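Local coordinates for uncharacterized protein (Pseudomonas aeruginosa, PDB 6P8P) that is a HORMA-domain protein of a type III CBASS phage-resistance system, where it probably helps regulate a bacterial cGAS-like nucleotidyltransferase during antiviral signalling, at residues Q19-I24 and W100-P105; P60-A63 and P68-R71. The protein carries 2 engineered substitutions. One frame throughout, in Å; residues are numbered along the deposited sequence. Where two conformers were deposited one is given.

Contact 1. Residues Q19-I24 and W100-P105. Engineered in segment 100-105: M102 (natural residue Val).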
ATOM      1  N   GLN A  19      -9.791  -1.184   7.501  1.00 15.44           N
ATOM      2  CA  GLN A  19     -10.478  -1.120   8.784  1.00 13.98           C
ATOM      3  C   GLN A  19      -9.675  -1.822   9.866  1.00 13.89           C
ATOM      4  O   GLN A  19      -9.689  -1.396  11.022  1.00 17.22           O
ATOM      5  CB  GLN A  19     -11.870  -1.749   8.679  1.00 17.88           C
ATOM      6  CG  GLN A  19     -12.815  -0.998   7.782  1.00 18.42           C
ATOM      7  CD  GLN A  19     -14.096  -1.745   7.531  1.00 23.67           C
ATOM      8  OE1 GLN A  19     -14.089  -2.972   7.365  1.00 19.84           O
ATOM      9  NE2 GLN A  19     -15.221  -1.010   7.477  1.00 25.45           N
ATOM     10  N   THR A  20      -8.986  -2.901   9.505  1.00 14.78           N
ATOM     11  CA  THR A  20      -8.133  -3.618  10.443  1.00 13.67           C
ATOM     12  C   THR A  20      -6.978  -2.732  10.888  1.00 13.63           C
ATOM     13  O   THR A  20      -6.723  -2.571  12.079  1.00 15.89           O
ATOM     14  CB  THR A  20      -7.588  -4.884   9.781  1.00 13.55           C
ATOM     15  OG1 THR A  20      -8.666  -5.714   9.284  1.00 19.14           O
ATOM     16  CG2 THR A  20      -6.729  -5.688  10.789  1.00 18.28           C
ATOM     17  N   TRP A  21      -6.297  -2.088   9.938  1.00 13.77           N
ATOM     18  CA  TRP A  21      -5.207  -1.188  10.340  1.00 16.60           C
ATOM     19  C   TRP A  21      -5.705  -0.049  11.214  1.00 19.17           C
ATOM     20  O   TRP A  21      -5.072   0.287  12.220  1.00 15.97           O
ATOM     21  CB  TRP A  21      -4.521  -0.615   9.113  1.00 15.28           C
ATOM     22  CG  TRP A  21      -3.363   0.267   9.398  1.00 13.48           C
ATOM     23  CD1 TRP A  21      -3.255   1.579   9.062  1.00 17.90           C
ATOM     24  CD2 TRP A  21      -2.158  -0.082  10.086  1.00 13.41           C
ATOM     25  NE1 TRP A  21      -2.017   2.066   9.460  1.00 15.94           N
ATOM     26  CE2 TRP A  21      -1.342   1.064  10.115  1.00 16.30           C
ATOM     27  CE3 TRP A  21      -1.676  -1.269  10.661  1.00 14.32           C
ATOM     28  CZ2 TRP A  21      -0.071   1.058  10.662  1.00 16.73           C
ATOM     29  CZ3 TRP A  21      -0.411  -1.267  11.246  1.00 17.14           C
ATOM     30  CH2 TRP A  21       0.374  -0.105  11.243  1.00 16.85           C
ATOM     31  N   ASP A  22      -6.842   0.547  10.855  1.00 17.45           N
ATOM     32  CA  ASP A  22      -7.392   1.624  11.666  1.00 15.98           C
ATOM     33  C   ASP A  22      -7.659   1.152  13.097  1.00 18.39           C
ATOM     34  O   ASP A  22      -7.398   1.881  14.056  1.00 18.81           O
ATOM     35  CB  ASP A  22      -8.674   2.153  11.023  1.00 16.66           C
ATOM     36  CG  ASP A  22      -8.420   3.108   9.876  1.00 34.11           C
ATOM     37  OD1 ASP A  22      -7.263   3.486   9.633  1.00 26.96           O
ATOM     38  OD2 ASP A  22      -9.413   3.492   9.201  1.00 29.08           O
ATOM     39  N   ALA A  23      -8.123  -0.091  13.262  1.00 15.11           N
ATOM     40  CA  ALA A  23      -8.380  -0.595  14.615  1.00 16.04           C
ATOM     41  C   ALA A  23      -7.075  -0.757  15.378  1.00 16.45           C
ATOM     42  O   ALA A  23      -7.015  -0.484  16.587  1.00 16.97           O
ATOM     43  CB  ALA A  23      -9.143  -1.924  14.573  1.00 16.43           C
ATOM     44  N   ILE A  24      -6.014  -1.181  14.665  1.00 14.01           N
ATOM     45  CA  ILE A  24      -4.687  -1.332  15.268  1.00 13.72           C
ATOM     46  C   ILE A  24      -4.099   0.020  15.634  1.00 17.74           C
ATOM     47  O   ILE A  24      -3.515   0.194  16.708  1.00 19.93           O
ATOM     48  CB  ILE A  24      -3.765  -2.115  14.312  1.00 18.27           C
ATOM     49  CG1 ILE A  24      -4.261  -3.561  14.199  1.00 17.58           C
ATOM     50  CG2 ILE A  24      -2.319  -2.062  14.780  1.00 18.91           C
ATOM     51  CD1 ILE A  24      -3.643  -4.368  13.068  1.00 22.65           C
ATOM     52  N   TRP A 100       9.866   4.836  20.278  1.00 20.88           N
ATOM     53  CA  TRP A 100       9.014   3.744  19.838  1.00 21.22           C
ATOM     54  C   TRP A 100       9.425   3.249  18.462  1.00 19.97           C
ATOM     55  O   TRP A 100      10.117   3.932  17.701  1.00 22.77           O
ATOM     56  CB  TRP A 100       7.544   4.184  19.821  1.00 21.32           C
ATOM     57  CG  TRP A 100       7.212   5.248  18.821  1.00 19.85           C
ATOM     58  CD1 TRP A 100       7.258   6.608  19.010  1.00 22.20           C
ATOM     59  CD2 TRP A 100       6.761   5.046  17.470  1.00 18.92           C
ATOM     60  NE1 TRP A 100       6.864   7.256  17.868  1.00 21.67           N
ATOM     61  CE2 TRP A 100       6.573   6.320  16.899  1.00 19.23           C
ATOM     62  CE3 TRP A 100       6.521   3.912  16.684  1.00 21.12           C
ATOM     63  CZ2 TRP A 100       6.128   6.487  15.597  1.00 25.42           C
ATOM     64  CZ3 TRP A 100       6.095   4.086  15.384  1.00 22.37           C
ATOM     65  CH2 TRP A 100       5.905   5.355  14.854  1.00 20.31           C
ATOM     66  N   GLY A 101       8.992   2.028  18.153  1.00 19.16           N
ATOM     67  CA  GLY A 101       9.181   1.481  16.825  1.00 19.17           C
ATOM     68  C   GLY A 101       8.094   0.480  16.541  1.00 25.78           C
ATOM     69  O   GLY A 101       7.360   0.042  17.431  1.00 18.58           O
ATOM     70  N   MET A 102       7.975   0.120  15.267  0.67 18.78           N
ATOM     71  CA  MET A 102       7.021  -0.886  14.837  0.67 13.43           C
ATOM     72  C   MET A 102       7.642  -1.727  13.736  0.67 19.51           C
ATOM     73  O   MET A 102       8.277  -1.195  12.821  0.67 22.03           O
ATOM     74  CB  MET A 102       5.717  -0.266  14.327  0.67 19.31           C
ATOM     75  CG  MET A 102       4.822   0.264  15.389  0.67 27.95           C
ATOM     76  SD  MET A 102       3.242   0.709  14.709  0.67 29.60           S
ATOM     77  CE  MET A 102       2.642  -0.887  14.125  0.67 24.25           C
ATOM     78  N   SER A 103       7.446  -3.041  13.826  1.00 15.93           N
ATOM     79  CA  SER A 103       7.996  -3.983  12.858  1.00 15.01           C
ATOM     80  C   SER A 103       6.847  -4.736  12.218  1.00 17.45           C
ATOM     81  O   SER A 103       6.146  -5.495  12.891  1.00 16.95           O
ATOM     82  CB  SER A 103       8.982  -4.957  13.503  1.00 19.21           C
ATOM     83  OG  SER A 103       9.402  -5.878  12.512  1.00 19.23           O
ATOM     84  N   LEU A 104       6.652  -4.509  10.937  1.00 17.60           N
ATOM     85  CA  LEU A 104       5.582  -5.132  10.182  1.00 15.01           C
ATOM     86  C   LEU A 104       6.075  -6.383   9.479  1.00 15.20           C
ATOM     87  O   LEU A 104       7.098  -6.332   8.763  1.00 17.30           O
ATOM     88  CB  LEU A 104       5.049  -4.152   9.138  1.00 17.99           C
ATOM     89  CG  LEU A 104       4.659  -2.740   9.580  1.00 17.54           C
ATOM     90  CD1 LEU A 104       4.056  -1.975   8.417  1.00 20.24           C
ATOM     91  CD2 LEU A 104       3.667  -2.780  10.731  1.00 21.27           C
ATOM     92  N   PRO A 105       5.342  -7.490   9.594  1.00 17.18           N
ATOM     93  CA  PRO A 105       5.704  -8.698   8.853  1.00 17.22           C
ATOM     94  C   PRO A 105       5.404  -8.526   7.375  1.00 16.78           C
ATOM     95  O   PRO A 105       4.390  -7.944   6.982  1.00 16.97           O
ATOM     96  CB  PRO A 105       4.837  -9.799   9.504  1.00 16.27           C
ATOM     97  CG  PRO A 105       3.571  -9.030   9.897  1.00 21.55           C
ATOM     98  CD  PRO A 105       4.075  -7.644  10.324  1.00 19.12           C
TER

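Contact 2. Residues P60-A63 and P68-R71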
ATOM      1  N   PRO A  60       3.735 -11.620  13.991  1.00 20.00           N
ATOM      2  CA  PRO A  60       3.012 -10.449  14.523  1.00 20.56           C
ATOM      3  C   PRO A  60       3.546  -9.113  14.016  1.00 15.95           C
ATOM      4  O   PRO A  60       4.711  -8.962  13.667  1.00 16.71           O
ATOM      5  CB  PRO A  60       3.202 -10.579  16.042  1.00 22.98           C
ATOM      6  CG  PRO A  60       4.545 -11.299  16.176  1.00 18.13           C
ATOM      7  CD  PRO A  60       4.611 -12.256  15.003  1.00 20.48           C
ATOM      8  N   ILE A  61       2.642  -8.139  13.958  1.00 17.74           N
ATOM      9  CA  ILE A  61       3.024  -6.734  14.013  1.00 15.93           C
ATOM     10  C   ILE A  61       3.552  -6.453  15.414  1.00 21.46           C
ATOM     11  O   ILE A  61       2.907  -6.803  16.408  1.00 20.27           O
ATOM     12  CB  ILE A  61       1.818  -5.840  13.686  1.00 16.30           C
ATOM     13  CG1 ILE A  61       1.378  -6.060  12.254  1.00 18.44           C
ATOM     14  CG2 ILE A  61       2.190  -4.393  13.976  1.00 18.29           C
ATOM     15  CD1 ILE A  61      -0.044  -5.589  11.961  1.00 20.08           C
ATOM     16  N   VAL A  62       4.766  -5.921  15.514  1.00 16.64           N
ATOM     17  CA  VAL A  62       5.389  -5.728  16.826  1.00 16.76           C
ATOM     18  C   VAL A  62       5.658  -4.266  17.087  1.00 20.31           C
ATOM     19  O   VAL A  62       6.432  -3.638  16.362  1.00 20.44           O
ATOM     20  CB  VAL A  62       6.690  -6.522  16.974  1.00 17.59           C
ATOM     21  CG1 VAL A  62       7.247  -6.323  18.381  1.00 20.45           C
ATOM     22  CG2 VAL A  62       6.449  -7.994  16.686  1.00 23.38           C
ATOM     23  N   ALA A  63       5.054  -3.738  18.148  1.00 16.83           N
ATOM     24  CA  ALA A  63       5.334  -2.391  18.625  1.00 15.45           C
ATOM     25  C   ALA A  63       6.281  -2.476  19.817  1.00 20.69           C
ATOM     26  O   ALA A  63       6.100  -3.337  20.691  1.00 19.05           O
ATOM     27  CB  ALA A  63       4.043  -1.689  19.041  1.00 20.74           C
ATOM     28  N   PRO A  68       6.217  -2.027  27.732  1.00 24.63           N
ATOM     29  CA  PRO A  68       6.025  -3.386  27.206  1.00 23.21           C
ATOM     30  C   PRO A  68       6.011  -3.439  25.688  1.00 19.73           C
ATOM     31  O   PRO A  68       5.600  -2.501  25.020  1.00 22.82           O
ATOM     32  CB  PRO A  68       4.662  -3.802  27.773  1.00 27.18           C
ATOM     33  CG  PRO A  68       4.433  -2.891  28.953  1.00 24.31           C
ATOM     34  CD  PRO A  68       5.101  -1.604  28.610  1.00 26.00           C
ATOM     35  N   ARG A  69       6.450  -4.571  25.158  1.00 23.81           N
ATOM     36  CA  ARG A  69       6.323  -4.879  23.739  1.00 22.06           C
ATOM     37  C   ARG A  69       4.941  -5.439  23.469  1.00 25.87           C
ATOM     38  O   ARG A  69       4.383  -6.153  24.308  1.00 22.71           O
ATOM     39  CB  ARG A  69       7.399  -5.893  23.355  1.00 25.10           C
ATOM     40  CG  ARG A  69       7.241  -6.555  22.034  1.00 37.52           C
ATOM     41  CD  ARG A  69       8.435  -7.474  21.752  1.00 45.68           C
ATOM     42  NE  ARG A  69       9.692  -6.750  21.864  1.00 42.85           N
ATOM     43  CZ  ARG A  69      10.846  -7.168  21.357  1.00 65.73           C
ATOM     44  NH1 ARG A  69      10.903  -8.317  20.696  1.00 71.52           N
ATOM     45  NH2 ARG A  69      11.943  -6.434  21.510  1.00 66.49           N
ATOM     46  N   THR A  70       4.369  -5.072  22.317  1.00 19.69           N
ATOM     47  CA  THR A  70       3.037  -5.528  21.931  1.00 18.37           C
ATOM     48  C   THR A  70       3.168  -6.316  20.639  1.00 19.24           C
ATOM     49  O   THR A  70       3.680  -5.788  19.640  1.00 20.84           O
ATOM     50  CB  THR A  70       2.071  -4.357  21.726  1.00 22.00           C
ATOM     51  OG1 THR A  70       2.059  -3.535  22.883  1.00 28.50           O
ATOM     52  CG2 THR A  70       0.654  -4.859  21.436  1.00 20.68           C
ATOM     53  N   ARG A  71       2.666  -7.545  20.642  1.00 15.99           N
ATOM     54  CA  ARG A  71       2.584  -8.381  19.452  1.00 19.62           C
ATOM     55  C   ARG A  71       1.141  -8.412  18.970  1.00 22.63           C
ATOM     56  O   ARG A  71       0.237  -8.762  19.745  1.00 21.71           O
ATOM     57  CB  ARG A  71       3.062  -9.805  19.771  1.00 21.39           C
ATOM     58  CG  ARG A  71       4.541  -9.912  19.994  1.00 21.35           C
ATOM     59  CD  ARG A  71       4.951 -11.325  20.456  1.00 26.85           C
ATOM     60  NE  ARG A  71       6.401 -11.434  20.549  1.00 50.37           N
ATOM     61  CZ  ARG A  71       7.042 -12.492  21.033  1.00 78.96           C
ATOM     62  NH1 ARG A  71       6.356 -13.539  21.472  1.00 81.89           N
ATOM     63  NH2 ARG A  71       8.365 -12.498  21.084  1.00 70.59           N
TER

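Contact 1. Residues Q19-I24 and W100-P105
M102 and L104, two residues apart on strand 101-106, both meet the indole of W21 from helix 17-29; CH2 is the nearest ring atom to each of them, with CZ3 close behind. W100, which makes a cation-pi contact with R124, precedes the strand. M102, an engineered residue that replaces the natural valine and was modelled in two conformers, makes the closer approach in the conformer described: its terminal methyl CE lies 3.7 Å from W21 CH2. The thioether chain is extended as far as SD and then bends at chi3 (63°), which carries CE round to the indole, while the two side chains advance from opposite directions. S103 faces the other side of the sheet, where its OG is hydrogen-bonded to R128 NH1. L104 returns to the helix side and adds a looser touch, CD2 standing 4.3 Å from W21 CH2. Both methyls sit oblique to the indole.

W21 spans the gap because its CG is anti to the backbone N (chi1 -178°), reaching across a CA-CA separation of 11.5 Å from L104. At the pyrrole side of the indole, NE1 donates to the carbonyl O of L40, so the one polar atom of this buried ring is satisfied, which probably helps to hold the ring's orientation. T44, A47 and I51 also pack on W21. Through these apolar contacts helix 17-29 packs on the mixed sheet at the hydrophobic centre of this HORMA-domain protein.

Contact 2. Residues P60-A63 and P68-R71
Two backbone hydrogen bonds tie A63 to T70 in an antiparallel hydrogen-bonded pair. A63 N donates to T70 O at 2.9 Å, and T70 N returns the bond to A63 O at 2.9 Å; the second is the straighter. The short strand segments 61-63 and 69-71 are nearly antiparallel, with 166° between their N-to-C directions.

CA-H...O contacts supplement this ladder. V62 CA approaches T70 O at 3.3 Å, so that carbonyl receives both an N-H and a C-H, and A63 O is similarly approached by R69 CA. A third such contact, R71 CA to I61 O, lies beside the non-hydrogen-bonded pair of V62 and R71.

Apolar contacts involve the aliphatic parts of both arginines. P60 lies alongside R71, the two pointing the same way, with CB to CB at 3.8 Å and the proline CG near R71 CG. V62 places CG1 anti to its backbone N (chi1 -178°), directing that methyl to R69, whose CG it meets at 3.7 Å and whose CD is scarcely farther. The R69 chain crosses V62 at a slant and bends at chi3. On the reverse face, the CB atoms of A63 and T70 are 4.3 Å apart.

These residues belong to a beta hairpin in the middle of the mixed sheet. Strand 101-106 flanks 61-64 on one side, where V62 pairs with S103, and strand 4-10 flanks 69-75 on the other, where R69 and R71 both make backbone hydrogen bonds with V5. I61 and A63 turn to helix 17-29, touching I24 and L28.

Overall arrangement
The centre of contact 1, which is wholly buried, lies about 2 Å from the centre of the chain, whereas that of contact 2, which includes partly exposed residues and the exposed R71, is about 8 Å out. Their chemistry differs accordingly: apolar side chains alone join helix to sheet in 19-24 with 100-105, while main-chain hydrogen bonds are joined by aliphatic contacts in 60-63 with 68-71. The two share one sheet, since strands 101-106 and 61-64 are neighbours, linked by a probable hydrogen bond from S103 N to V62 O at 2.8 Å. I61 packs on M102, L104 and I24, bringing the hairpin into the same helix-facing layer. In sequence, the hairpin is nested inside the loop closed by contact 1.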